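Local coordinates for protein alanine racemase (Enterococcus faecalis, PDB 3E5P) that belongs to the alanine racemase family and binds pyridoxal-5'-phosphate, pairing a parallel beta/alpha barrel with a second domain rich in beta strands, at residues C[5-10]-C[364-369]; C[66-71]-C[83-88]; C[105-110]-C[138-143]; C[247-252]-C[282-287]. The protein carries 1 engineered substitution. All coordinates share one frame; numbering follows the deposited sequence.

Contact 1. Residues C[5-10]-C[364-369]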
loop_
_atom_site.group_PDB
_atom_site.type_symbol
_atom_site.label_atom_id
_atom_site.label_comp_id
_atom_site.label_asym_id
_atom_site.label_seq_id
_atom_site.Cartn_x
_atom_site.Cartn_y
_atom_site.Cartn_z
ATOM N N TRP C 5 2.164 9.306 -13.421
ATOM C CA TRP C 5 2.715 10.583 -13.837
ATOM C C TRP C 5 1.702 11.427 -14.584
ATOM O O TRP C 5 1.570 12.616 -14.307
ATOM C CB TRP C 5 3.956 10.381 -14.704
ATOM C CG TRP C 5 5.167 10.051 -13.901
ATOM C CD1 TRP C 5 5.870 8.886 -13.921
ATOM C CD2 TRP C 5 5.775 10.871 -12.893
ATOM N NE1 TRP C 5 6.874 8.921 -12.981
ATOM C CE2 TRP C 5 6.837 10.127 -12.334
ATOM C CE3 TRP C 5 5.520 12.163 -12.404
ATOM C CZ2 TRP C 5 7.649 10.628 -11.310
ATOM C CZ3 TRP C 5 6.328 12.666 -11.378
ATOM C CH2 TRP C 5 7.379 11.895 -10.844
ATOM N N HIS C 6 0.977 10.818 -15.520
ATOM C CA HIS C 6 -0.014 11.556 -16.300
ATOM C C HIS C 6 -1.352 11.757 -15.585
ATOM O O HIS C 6 -2.396 11.927 -16.216
ATOM C CB HIS C 6 -0.228 10.871 -17.650
ATOM C CG HIS C 6 0.984 10.897 -18.528
ATOM N ND1 HIS C 6 1.944 9.909 -18.502
ATOM C CD2 HIS C 6 1.434 11.835 -19.395
ATOM C CE1 HIS C 6 2.936 10.239 -19.312
ATOM N NE2 HIS C 6 2.651 11.404 -19.866
ATOM N N ARG C 7 -1.304 11.748 -14.259
ATOM C CA ARG C 7 -2.492 11.936 -13.446
ATOM C C ARG C 7 -2.201 13.044 -12.428
ATOM O O ARG C 7 -1.125 13.084 -11.834
ATOM C CB ARG C 7 -2.839 10.632 -12.744
ATOM C CG ARG C 7 -4.183 10.660 -12.074
ATOM C CD ARG C 7 -4.384 9.421 -11.250
ATOM N NE ARG C 7 -3.352 9.296 -10.233
ATOM C CZ ARG C 7 -3.294 8.293 -9.370
ATOM N NH1 ARG C 7 -4.220 7.347 -9.425
ATOM N NH2 ARG C 7 -2.320 8.234 -8.462
ATOM N N PRO C 8 -3.163 13.954 -12.208
ATOM C CA PRO C 8 -3.000 15.071 -11.268
ATOM C C PRO C 8 -2.667 14.765 -9.800
ATOM O O PRO C 8 -2.205 15.648 -9.074
ATOM C CB PRO C 8 -4.308 15.841 -11.426
ATOM C CG PRO C 8 -5.289 14.766 -11.765
ATOM C CD PRO C 8 -4.526 13.940 -12.767
ATOM N N THR C 9 -2.888 13.530 -9.360
ATOM C CA THR C 9 -2.594 13.155 -7.975
ATOM C C THR C 9 -1.086 13.139 -7.719
ATOM O O THR C 9 -0.325 12.567 -8.505
ATOM C CB THR C 9 -3.144 11.791 -7.683
ATOM O OG1 THR C 9 -4.516 11.757 -8.073
ATOM C CG2 THR C 9 -3.024 11.477 -6.217
ATOM N N ARG C 10 -0.646 13.732 -6.611
ATOM C CA ARG C 10 0.791 13.787 -6.350
ATOM C C ARG C 10 1.184 13.927 -4.873
ATOM O O ARG C 10 0.462 14.541 -4.085
ATOM C CB ARG C 10 1.388 14.948 -7.153
ATOM C CG ARG C 10 2.870 14.830 -7.417
ATOM C CD ARG C 10 3.181 14.940 -8.913
ATOM N NE ARG C 10 2.327 14.072 -9.711
ATOM C CZ ARG C 10 2.337 14.030 -11.037
ATOM N NH1 ARG C 10 3.161 14.803 -11.721
ATOM N NH2 ARG C 10 1.506 13.229 -11.681
ATOM N N GLN C 364 2.863 3.317 -4.656
ATOM C CA GLN C 364 3.945 3.864 -5.466
ATOM C C GLN C 364 3.329 4.451 -6.728
ATOM O O GLN C 364 3.980 5.178 -7.476
ATOM C CB GLN C 364 4.950 2.780 -5.841
ATOM C CG GLN C 364 6.347 3.327 -6.083
ATOM C CD GLN C 364 6.977 3.879 -4.811
ATOM O OE1 GLN C 364 7.790 4.805 -4.849
ATOM N NE2 GLN C 364 6.607 3.304 -3.677
ATOM N N ARG C 365 2.062 4.122 -6.956
ATOM C CA ARG C 365 1.333 4.628 -8.110
ATOM C C ARG C 365 1.203 6.146 -7.995
ATOM O O ARG C 365 0.882 6.824 -8.970
ATOM C CB ARG C 365 -0.056 3.989 -8.184
ATOM C CG ARG C 365 -0.717 4.120 -9.539
ATOM C CD ARG C 365 -2.019 3.309 -9.653
ATOM N NE ARG C 365 -3.117 3.854 -8.853
ATOM C CZ ARG C 365 -4.394 3.514 -9.011
ATOM N NH1 ARG C 365 -4.742 2.632 -9.938
ATOM N NH2 ARG C 365 -5.326 4.071 -8.254
ATOM N N ILE C 366 1.445 6.687 -6.800
ATOM C CA ILE C 366 1.368 8.133 -6.629
ATOM C C ILE C 366 2.772 8.692 -6.720
ATOM O O ILE C 366 3.607 8.402 -5.868
ATOM C CB ILE C 366 0.832 8.560 -5.257
ATOM C CG1 ILE C 366 -0.570 8.019 -5.024
ATOM C CG2 ILE C 366 0.814 10.067 -5.175
ATOM C CD1 ILE C 366 -1.198 8.532 -3.731
ATOM N N PRO C 367 3.053 9.504 -7.751
ATOM C CA PRO C 367 4.372 10.112 -7.949
ATOM C C PRO C 367 4.780 11.019 -6.781
ATOM O O PRO C 367 3.984 11.834 -6.304
ATOM C CB PRO C 367 4.192 10.929 -9.233
ATOM C CG PRO C 367 3.144 10.202 -9.966
ATOM C CD PRO C 367 2.160 9.827 -8.876
ATOM N N ARG C 368 6.019 10.873 -6.329
ATOM C CA ARG C 368 6.539 11.711 -5.262
ATOM C C ARG C 368 7.482 12.752 -5.859
ATOM O O ARG C 368 8.357 12.414 -6.658
ATOM C CB ARG C 368 7.321 10.887 -4.249
ATOM C CG ARG C 368 6.508 10.273 -3.160
ATOM C CD ARG C 368 6.000 8.901 -3.519
ATOM N NE ARG C 368 5.718 8.161 -2.296
ATOM C CZ ARG C 368 5.109 6.987 -2.259
ATOM N NH1 ARG C 368 4.719 6.413 -3.384
ATOM N NH2 ARG C 368 4.873 6.398 -1.095
ATOM N N GLU C 369 7.312 14.011 -5.468
ATOM C CA GLU C 369 8.171 15.083 -5.956
ATOM C C GLU C 369 8.867 15.748 -4.778
ATOM O O GLU C 369 8.241 16.058 -3.761
ATOM C CB GLU C 369 7.353 16.121 -6.712
ATOM C CG GLU C 369 6.440 15.529 -7.749
ATOM C CD GLU C 369 5.632 16.584 -8.456
ATOM O OE1 GLU C 369 5.074 17.463 -7.764
ATOM O OE2 GLU C 369 5.541 16.532 -9.701
#
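The backbones of 5-10 and 364-369 come closest where the CA of Arg10 and the CA of Pro367 lie 5.4 Å apart, just as each segment runs into its strand. Pro367 packs into the angle where the Trp5 ring meets the Arg10 guanidinium. Its CB stands over the six-membered ring of Trp5, 3.6 Å from the ring centroid and 15° off the normal, a clear CH-pi contact. This CB and the rim of the ring lie over the same guanidinium face, with Pro367 CB to Arg10 NE at 3.7 Å. These segments lead into strands 10-13 and 368-370, parallel neighbours in the mixed sheet of the second domain, so the two ends of the chain meet in one domain although the barrel lies between them in sequence. Arg10 leaves its backbone with CG anti to N and then bends at chi2 and chi3, which turns the guanidinium back over its own segment. There Arg10 NH2 donates to Trp5 O at 2.7 Å, nearly in the guanidinium plane, while Arg10 NE reaches Thr9 O at 3.3 Å. With its rotation fixed by these two bonds, Arg10 NH1 makes a long salt bridge to Glu369 OE2 at 3.6 Å, though the carboxylate's detailed placing is doubtful. Deeper in, Arg7 NH1 and Arg365 NH2 approach to 3.7 Å with their planes crossed at 89°; Asp288 forms a salt bridge with both arginines, and Arg365 also pairs with Asp315 and with Glu70 of the second subunit.

Contact 2. Residues C[66-71]-C[83-88]. With PLP (pyridoxal-5'-phosphate), chain J.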
loop_
_atom_site.group_PDB
_atom_site.type_symbol
_atom_site.label_atom_id
_atom_site.label_comp_id
_atom_site.label_asym_id
_atom_site.label_seq_id
_atom_site.Cartn_x
_atom_site.Cartn_y
_atom_site.Cartn_z
ATOM N N ALA C 66 15.620 -1.744 7.336
ATOM C CA ALA C 66 14.961 -2.964 7.784
ATOM C C ALA C 66 15.254 -4.202 6.933
ATOM O O ALA C 66 15.130 -5.331 7.405
ATOM C CB ALA C 66 13.468 -2.733 7.839
ATOM N N LEU C 67 15.624 -4.007 5.677
ATOM C CA LEU C 67 15.911 -5.154 4.829
ATOM C C LEU C 67 17.288 -5.077 4.195
ATOM O O LEU C 67 17.849 -3.997 4.052
ATOM C CB LEU C 67 14.872 -5.272 3.709
ATOM C CG LEU C 67 13.376 -5.244 4.035
ATOM C CD1 LEU C 67 12.607 -5.841 2.853
ATOM C CD2 LEU C 67 13.096 -6.042 5.292
ATOM N N LEU C 68 17.816 -6.233 3.812
ATOM C CA LEU C 68 19.108 -6.319 3.136
ATOM C C LEU C 68 18.996 -5.510 1.852
ATOM O O LEU C 68 19.865 -4.702 1.535
ATOM C CB LEU C 68 19.423 -7.784 2.810
ATOM C CG LEU C 68 20.520 -8.170 1.816
ATOM C CD1 LEU C 68 21.876 -7.662 2.270
ATOM C CD2 LEU C 68 20.533 -9.686 1.693
ATOM N N ASP C 69 17.904 -5.727 1.129
ATOM C CA ASP C 69 17.624 -5.029 -0.119
ATOM C C ASP C 69 17.540 -3.509 0.053
ATOM O O ASP C 69 17.863 -2.754 -0.863
ATOM C CB ASP C 69 16.314 -5.556 -0.708
ATOM C CG ASP C 69 16.409 -7.021 -1.127
ATOM O OD1 ASP C 69 17.205 -7.305 -2.052
ATOM O OD2 ASP C 69 15.702 -7.885 -0.541
ATOM N N GLU C 70 17.107 -3.055 1.225
ATOM C CA GLU C 70 16.993 -1.622 1.464
ATOM C C GLU C 70 18.354 -1.019 1.769
ATOM O O GLU C 70 18.633 0.129 1.402
ATOM C CB GLU C 70 16.020 -1.342 2.614
ATOM C CG GLU C 70 14.559 -1.579 2.262
ATOM C CD GLU C 70 13.635 -1.505 3.474
ATOM O OE1 GLU C 70 12.406 -1.625 3.292
ATOM O OE2 GLU C 70 14.137 -1.336 4.607
ATOM N N ALA C 71 19.190 -1.796 2.449
ATOM C CA ALA C 71 20.536 -1.362 2.804
ATOM C C ALA C 71 21.360 -1.293 1.520
ATOM O O ALA C 71 22.216 -0.414 1.369
ATOM C CB ALA C 71 21.166 -2.343 3.786
ATOM N N ILE C 83 25.495 1.495 7.634
ATOM C CA ILE C 83 24.099 1.175 7.413
ATOM C C ILE C 83 23.830 -0.028 8.292
ATOM O O ILE C 83 24.555 -1.019 8.225
ATOM C CB ILE C 83 23.803 0.760 5.955
ATOM C CG1 ILE C 83 24.316 1.811 4.978
ATOM C CG2 ILE C 83 22.305 0.583 5.772
ATOM C CD1 ILE C 83 24.092 1.439 3.535
ATOM N N LEU C 84 22.797 0.060 9.118
ATOM C CA LEU C 84 22.432 -1.033 9.992
ATOM C C LEU C 84 21.091 -1.647 9.597
ATOM O O LEU C 84 20.064 -0.963 9.548
ATOM C CB LEU C 84 22.355 -0.543 11.428
ATOM C CG LEU C 84 21.773 -1.552 12.418
ATOM C CD1 LEU C 84 22.676 -2.779 12.503
ATOM C CD2 LEU C 84 21.614 -0.881 13.779
ATOM N N ILE C 85 21.106 -2.942 9.303
ATOM C CA ILE C 85 19.893 -3.661 8.949
ATOM C C ILE C 85 19.273 -4.015 10.294
ATOM O O ILE C 85 19.783 -4.873 11.008
ATOM C CB ILE C 85 20.231 -4.941 8.170
ATOM C CG1 ILE C 85 20.946 -4.568 6.875
ATOM C CG2 ILE C 85 18.971 -5.731 7.875
ATOM C CD1 ILE C 85 21.442 -5.745 6.095
ATOM N N LEU C 86 18.175 -3.358 10.642
ATOM C CA LEU C 86 17.537 -3.586 11.931
ATOM C C LEU C 86 17.006 -4.978 12.290
ATOM O O LEU C 86 16.638 -5.207 13.439
ATOM C CB LEU C 86 16.441 -2.541 12.138
ATOM C CG LEU C 86 16.998 -1.121 12.282
ATOM C CD1 LEU C 86 15.864 -0.140 12.485
ATOM C CD2 LEU C 86 17.956 -1.061 13.460
ATOM N N SER C 87 16.965 -5.914 11.347
ATOM C CA SER C 87 16.474 -7.248 11.696
ATOM C C SER C 87 17.361 -8.421 11.249
ATOM O O SER C 87 18.393 -8.237 10.596
ATOM C CB SER C 87 15.051 -7.460 11.174
ATOM O OG SER C 87 14.432 -8.540 11.868
ATOM N N VAL C 88 16.940 -9.630 11.616
ATOM C CA VAL C 88 17.679 -10.850 11.293
ATOM C C VAL C 88 17.837 -11.101 9.796
ATOM O O VAL C 88 16.877 -11.051 9.031
ATOM C CB VAL C 88 17.013 -12.070 11.945
ATOM C CG1 VAL C 88 17.644 -13.352 11.440
ATOM C CG2 VAL C 88 17.160 -11.974 13.442
HETATM N N1 PLP J . 14.472 1.349 16.062
HETATM C C2 PLP J . 13.884 0.267 15.537
HETATM C C2A PLP J . 14.394 -1.031 16.022
HETATM C C3 PLP J . 12.876 0.374 14.589
HETATM O O3 PLP J . 12.059 -0.672 14.450
HETATM C C4 PLP J . 12.411 1.608 14.112
HETATM C C4A PLP J . 12.139 1.760 12.610
HETATM O O4A PLP J . 11.497 1.091 11.800
HETATM C C5 PLP J . 13.018 2.713 14.737
HETATM C C6 PLP J . 14.046 2.556 15.656
HETATM C C5A PLP J . 12.484 4.100 14.692
HETATM O O4P PLP J . 11.595 4.380 15.710
HETATM P P PLP J . 10.640 5.562 15.445
HETATM O O1P PLP J . 11.374 6.744 15.700
HETATM O O2P PLP J . 9.579 5.708 16.386
HETATM O O3P PLP J . 10.161 5.481 14.081
#
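Ile85 spreads its three outer carbons over the start of helix 68-77: CD1 lies on the CA of Leu68 at 3.8 Å, CG1 on the CB of Ala71 at 3.8 Å, and CG2 beside the carbonyl O of Ala66 at 3.9 Å. With chi1 at -62°, CG1 stands anti to the carbonyl carbon, and the chain is extended at chi2 (174°); together these carry CD1 out to the helix while CG2 stays over the loop that leads into it. Two residues earlier on the same face of the strand, Ile83 repeats the theme, its CG2 meeting the CB of Ala71 at 3.7 Å. The small alanine thus receives both isoleucines. The arrangement is that of a beta-alpha-beta crossover, in which the helix returning from strand 62-65 to strand 83-85 packs on the outside of the parallel barrel, and the second strand supplies the apolar surface. The helix start is held from within. Glu70 OE2 accepts from Ala66 N at 3.1 Å, nearly in line with its C-O bond, and from Leu67 N at 3.2 Å, this donor lying well above the carboxylate plane. Leu67 occupies the N-cap position. Leu86, next along the chain from Ile85, meets the cofactor: its CD1 touches C2 of the pyridoxal-5'-phosphate ring at 3.7 Å.

Contact 3. Residues C[105-110]-C[138-143]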
loop_
_atom_site.group_PDB
_atom_site.type_symbol
_atom_site.label_atom_id
_atom_site.label_comp_id
_atom_site.label_asym_id
_atom_site.label_seq_id
_atom_site.Cartn_x
_atom_site.Cartn_y
_atom_site.Cartn_z
ATOM N N THR C 105 22.208 -6.912 12.695
ATOM C CA THR C 105 21.899 -7.121 14.093
ATOM C C THR C 105 21.884 -8.629 14.292
ATOM O O THR C 105 21.497 -9.377 13.395
ATOM C CB THR C 105 20.530 -6.504 14.497
ATOM O OG1 THR C 105 19.483 -7.458 14.317
ATOM C CG2 THR C 105 20.225 -5.305 13.645
ATOM N N VAL C 106 22.334 -9.070 15.459
ATOM C CA VAL C 106 22.371 -10.485 15.781
ATOM C C VAL C 106 21.497 -10.706 17.006
ATOM O O VAL C 106 21.518 -9.904 17.944
ATOM C CB VAL C 106 23.811 -10.952 16.086
ATOM C CG1 VAL C 106 23.815 -12.425 16.446
ATOM C CG2 VAL C 106 24.701 -10.694 14.879
ATOM N N ALA C 107 20.736 -11.798 16.998
ATOM C CA ALA C 107 19.841 -12.101 18.106
ATOM C C ALA C 107 20.058 -13.471 18.736
ATOM O O ALA C 107 19.428 -13.794 19.743
ATOM C CB ALA C 107 18.411 -11.978 17.643
ATOM N N THR C 108 20.938 -14.274 18.144
ATOM C CA THR C 108 21.222 -15.612 18.655
ATOM C C THR C 108 22.669 -16.016 18.389
ATOM O O THR C 108 23.288 -15.523 17.453
ATOM C CB THR C 108 20.323 -16.666 17.985
ATOM O OG1 THR C 108 20.707 -16.829 16.610
ATOM C CG2 THR C 108 18.864 -16.247 18.056
ATOM N N GLN C 109 23.214 -16.907 19.212
ATOM C CA GLN C 109 24.580 -17.370 19.002
ATOM C C GLN C 109 24.524 -18.349 17.840
ATOM O O GLN C 109 25.477 -18.488 17.082
ATOM C CB GLN C 109 25.122 -18.082 20.242
ATOM C CG GLN C 109 24.379 -17.751 21.512
ATOM C CD GLN C 109 23.058 -18.490 21.605
ATOM O OE1 GLN C 109 23.030 -19.712 21.760
ATOM N NE2 GLN C 109 21.955 -17.754 21.502
ATOM N N GLU C 110 23.391 -19.020 17.694
ATOM C CA GLU C 110 23.212 -19.980 16.613
ATOM C C GLU C 110 23.604 -19.353 15.278
ATOM O O GLU C 110 24.361 -19.937 14.497
ATOM C CB GLU C 110 21.751 -20.446 16.548
ATOM C CG GLU C 110 21.239 -21.163 17.800
ATOM C CD GLU C 110 20.729 -20.215 18.893
ATOM O OE1 GLU C 110 19.833 -19.388 18.610
ATOM O OE2 GLU C 110 21.206 -20.308 20.046
ATOM N N GLY C 138 9.892 -8.006 23.319
ATOM C CA GLY C 138 9.445 -9.366 23.064
ATOM C C GLY C 138 9.539 -9.820 21.617
ATOM O O GLY C 138 9.055 -10.892 21.267
ATOM N N ARG C 139 10.159 -9.012 20.769
ATOM C CA ARG C 139 10.302 -9.372 19.364
ATOM C C ARG C 139 11.519 -10.288 19.144
ATOM O O ARG C 139 11.385 -11.504 18.974
ATOM C CB ARG C 139 10.449 -8.103 18.520
ATOM C CG ARG C 139 10.542 -8.334 17.022
ATOM C CD ARG C 139 10.957 -7.059 16.306
ATOM N NE ARG C 139 10.125 -5.918 16.679
ATOM C CZ ARG C 139 10.286 -4.688 16.200
ATOM N NH1 ARG C 139 11.246 -4.430 15.323
ATOM N NH2 ARG C 139 9.488 -3.709 16.601
ATOM N N ILE C 140 12.709 -9.698 19.174
ATOM C CA ILE C 140 13.932 -10.450 18.946
ATOM C C ILE C 140 15.067 -9.961 19.845
ATOM O O ILE C 140 15.044 -8.826 20.317
ATOM C CB ILE C 140 14.338 -10.323 17.462
ATOM C CG1 ILE C 140 13.451 -11.229 16.607
ATOM C CG2 ILE C 140 15.785 -10.643 17.279
ATOM C CD1 ILE C 140 13.791 -11.207 15.124
ATOM N N GLY C 141 16.045 -10.831 20.095
ATOM C CA GLY C 141 17.174 -10.456 20.927
ATOM C C GLY C 141 17.546 -11.463 22.000
ATOM O O GLY C 141 16.865 -12.467 22.182
ATOM N N PHE C 142 18.631 -11.189 22.713
ATOM C CA PHE C 142 19.082 -12.074 23.774
ATOM C C PHE C 142 18.364 -11.730 25.063
ATOM O O PHE C 142 18.171 -10.560 25.370
ATOM C CB PHE C 142 20.596 -11.946 23.982
ATOM C CG PHE C 142 21.409 -12.338 22.781
ATOM C CD1 PHE C 142 21.546 -11.473 21.703
ATOM C CD2 PHE C 142 22.001 -13.592 22.707
ATOM C CE1 PHE C 142 22.260 -11.851 20.563
ATOM C CE2 PHE C 142 22.717 -13.981 21.571
ATOM C CZ PHE C 142 22.846 -13.107 20.497
ATOM N N LEU C 143 17.963 -12.763 25.803
ATOM C CA LEU C 143 17.267 -12.618 27.084
ATOM C C LEU C 143 18.307 -12.822 28.196
ATOM O O LEU C 143 18.041 -13.442 29.225
ATOM C CB LEU C 143 16.156 -13.674 27.195
ATOM C CG LEU C 143 15.144 -13.796 26.043
ATOM C CD1 LEU C 143 14.277 -15.037 26.218
ATOM C CD2 LEU C 143 14.275 -12.554 25.990
#
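In Phe142 the first torsion sets CG anti to the carbonyl carbon (chi1 -62°), and chi2 near 78° turns the ring so that one face lies over the backbone of Ala107 and Thr108. The peptide linking those two residues runs almost parallel to the ring. Ala107 O stands 3.4 Å above the Phe142 ring plane, over its centre, and Thr108 N approaches Phe142 CZ to 3.2 Å. Val106 O arrives instead at the ring edge, 3.3 Å from Phe142 CE1. Alongside, Gly141 brings its CA to 4.2 Å from the CA of Ala107; its backbone angles, with phi at 133°, suit glycine. The contact joins the loop after barrel strand 127-132 to the turn between strand 103-106 and helix 109-116, where Thr108 is the N-cap and its OG1 accepts from Trp111 N. Phe142 also packs on helix 146-156, while His255 of the second subunit packs on Ala107 and Ile140. Since a carbonyl oxygen above the centre of a pi face gains little electrostatically, the cohesion here probably comes mainly from dispersion between a flat peptide and a flat ring.

Contact 4. Residues C[247-252]-C[282-287]. With PPI (propanoic acid), chain K.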
loop_
_atom_site.group_PDB
_atom_site.type_symbol
_atom_site.label_atom_id
_atom_site.label_comp_id
_atom_site.label_asym_id
_atom_site.label_seq_id
_atom_site.Cartn_x
_atom_site.Cartn_y
_atom_site.Cartn_z
ATOM N N LEU C 247 5.449 15.810 4.445
ATOM C CA LEU C 247 4.609 15.167 3.437
ATOM C C LEU C 247 3.356 15.956 3.152
ATOM O O LEU C 247 2.695 16.409 4.078
ATOM C CB LEU C 247 4.218 13.771 3.941
ATOM C CG LEU C 247 3.365 12.738 3.189
ATOM C CD1 LEU C 247 2.096 13.365 2.605
ATOM C CD2 LEU C 247 4.206 12.112 2.114
ATOM N N ARG C 248 3.033 16.118 1.869
ATOM C CA ARG C 248 1.811 16.807 1.451
ATOM C C ARG C 248 1.204 15.936 0.370
ATOM O O ARG C 248 1.928 15.339 -0.414
ATOM C CB ARG C 248 2.106 18.203 0.893
ATOM C CG ARG C 248 2.623 19.172 1.941
ATOM C CD ARG C 248 2.825 20.588 1.400
ATOM N NE ARG C 248 1.561 21.285 1.179
ATOM C CZ ARG C 248 1.034 21.504 -0.018
ATOM N NH1 ARG C 248 1.673 21.076 -1.104
ATOM N NH2 ARG C 248 -0.126 22.143 -0.129
ATOM N N LEU C 249 -0.119 15.847 0.335
ATOM C CA LEU C 249 -0.791 15.015 -0.656
ATOM C C LEU C 249 -1.781 15.860 -1.438
ATOM O O LEU C 249 -2.755 16.372 -0.889
ATOM C CB LEU C 249 -1.492 13.851 0.045
ATOM C CG LEU C 249 -2.299 12.838 -0.770
ATOM C CD1 LEU C 249 -1.501 12.297 -1.939
ATOM C CD2 LEU C 249 -2.708 11.713 0.160
ATOM N N THR C 250 -1.524 15.986 -2.731
ATOM C CA THR C 250 -2.334 16.811 -3.607
ATOM C C THR C 250 -3.003 16.074 -4.752
ATOM O O THR C 250 -2.509 15.049 -5.216
ATOM C CB THR C 250 -1.448 17.930 -4.195
ATOM O OG1 THR C 250 -1.135 18.867 -3.159
ATOM C CG2 THR C 250 -2.129 18.636 -5.331
ATOM N N SER C 251 -4.137 16.606 -5.199
ATOM C CA SER C 251 -4.868 16.043 -6.334
ATOM C C SER C 251 -5.685 17.158 -6.970
ATOM O O SER C 251 -5.414 18.333 -6.722
ATOM C CB SER C 251 -5.789 14.899 -5.908
ATOM O OG SER C 251 -6.212 14.158 -7.044
ATOM N N GLU C 252 -6.681 16.811 -7.776
ATOM C CA GLU C 252 -7.473 17.835 -8.431
ATOM C C GLU C 252 -8.825 17.330 -8.918
ATOM O O GLU C 252 -8.964 16.165 -9.281
ATOM C CB GLU C 252 -6.671 18.426 -9.602
ATOM C CG GLU C 252 -7.365 18.381 -10.966
ATOM C CD GLU C 252 -6.566 19.074 -12.082
ATOM O OE1 GLU C 252 -7.098 19.177 -13.212
ATOM O OE2 GLU C 252 -5.411 19.511 -11.835
ATOM N N VAL C 282 -12.554 13.141 -7.632
ATOM C CA VAL C 282 -11.134 13.245 -7.361
ATOM C C VAL C 282 -10.448 11.952 -7.768
ATOM O O VAL C 282 -10.880 10.874 -7.372
ATOM C CB VAL C 282 -10.908 13.490 -5.884
ATOM C CG1 VAL C 282 -9.431 13.742 -5.626
ATOM C CG2 VAL C 282 -11.767 14.659 -5.425
ATOM N N PRO C 283 -9.356 12.048 -8.556
ATOM C CA PRO C 283 -8.585 10.895 -9.046
ATOM C C PRO C 283 -7.587 10.229 -8.079
ATOM O O PRO C 283 -6.389 10.161 -8.358
ATOM C CB PRO C 283 -7.900 11.455 -10.290
ATOM C CG PRO C 283 -7.570 12.859 -9.849
ATOM C CD PRO C 283 -8.818 13.310 -9.101
ATOM N N ILE C 284 -8.092 9.752 -6.943
ATOM C CA ILE C 284 -7.291 9.033 -5.947
ATOM C C ILE C 284 -8.263 8.064 -5.283
ATOM O O ILE C 284 -9.392 8.448 -4.942
ATOM C CB ILE C 284 -6.700 9.959 -4.864
ATOM C CG1 ILE C 284 -5.778 9.148 -3.946
ATOM C CG2 ILE C 284 -7.819 10.575 -4.031
ATOM C CD1 ILE C 284 -4.904 9.995 -3.035
ATOM N N GLY C 285 -7.840 6.812 -5.128
ATOM C CA GLY C 285 -8.697 5.812 -4.514
ATOM C C GLY C 285 -7.950 4.991 -3.483
ATOM O O GLY C 285 -6.822 5.319 -3.125
ATOM N N TYR C 286 -8.555 3.914 -2.999
ATOM C CA TYR C 286 -7.858 3.115 -2.009
ATOM C C TYR C 286 -6.628 2.408 -2.566
ATOM O O TYR C 286 -5.638 2.278 -1.860
ATOM C CB TYR C 286 -8.817 2.136 -1.303
ATOM C CG TYR C 286 -9.636 1.226 -2.178
ATOM C CD1 TYR C 286 -9.072 0.087 -2.743
ATOM C CD2 TYR C 286 -10.995 1.488 -2.413
ATOM C CE1 TYR C 286 -9.829 -0.780 -3.525
ATOM C CE2 TYR C 286 -11.770 0.634 -3.195
ATOM C CZ TYR C 286 -11.176 -0.503 -3.755
ATOM O OH TYR C 286 -11.898 -1.336 -4.578
ATOM N N ALA C 287 -6.661 1.996 -3.828
ATOM C CA ALA C 287 -5.506 1.330 -4.439
ATOM C C ALA C 287 -4.273 2.235 -4.398
ATOM O O ALA C 287 -3.164 1.796 -4.680
ATOM C CB ALA C 287 -5.813 0.947 -5.887
HETATM C C1 PPI K . -14.059 -0.229 -6.578
HETATM C C2 PPI K . -14.568 -0.745 -5.240
HETATM C C3 PPI K . -15.637 -1.825 -5.352
HETATM O O1 PPI K . -13.476 -1.019 -7.362
HETATM O O2 PPI K . -14.230 0.978 -6.853
#
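Ser251 OG is held by a hydrogen bond to the hydroxyl of Thr9 and meets carbon from across the contact: it touches Pro283 CG at 3.4 Å and Val282 CG1 at 3.5 Å. Its place follows from chi1 of -165°, with OG anti to the backbone N, so that the hydroxyl reaches from strand 247-252 to the loop where the Pro283 ring and Val282 CG1 lie side by side. Thr9 OG1 is bonded in turn to Pro283 O, and this one threonine therefore ties the strand and the loop together. Pro283 is the centre of an inverse gamma turn, marked by a weak bond from Ile284 N to Val282 O at 3.0 Å. The tight turn bends the chain as it leaves strand 277-282 and brings Ile284 back against strand 247-252 before the loop departs. Two residues before the serine on that face, Leu249 CD2 meets Ile284 CD1 tip to tip at 4.2 Å, the apolar end of the interface. Strand 247-252 is an inner strand of the mixed sheet in the second domain, flanked by 330-332 and 10-13. Farther along the loop, Tyr286 lies beside propanoic acid with its ring edge toward it, though the exact placement is doubtful, and it packs on Tyr356 of the second subunit. A buried serine hydroxyl in a largely apolar contact thus has its polar needs met by a neighbouring hydroxyl, while it also serves as van der Waals surface.

In the fold
The four contacts fall into two pairs, one in each domain. Contacts 1 and 4 share the mixed sheet, their centres only 8 Å apart; Thr9 is common ground between them, and Arg10 N lies 2.7 Å from Thr250 O, a probable hydrogen bond. Contacts 2 and 3 belong to the barrel, with centres 15 Å apart; strands 83-85 and 103-106 are neighbours, and Val88 CG2 packs on Ile140 CD1 at 3.8 Å. The centres of contacts 3 and 4 lie 41 Å apart. The dimer nevertheless brings the domains together: Arg365 of contact 1, its side chain about 8 Å from a bound pyridoxal-5'-phosphate, reaches contact 2 of the other subunit through Glu70.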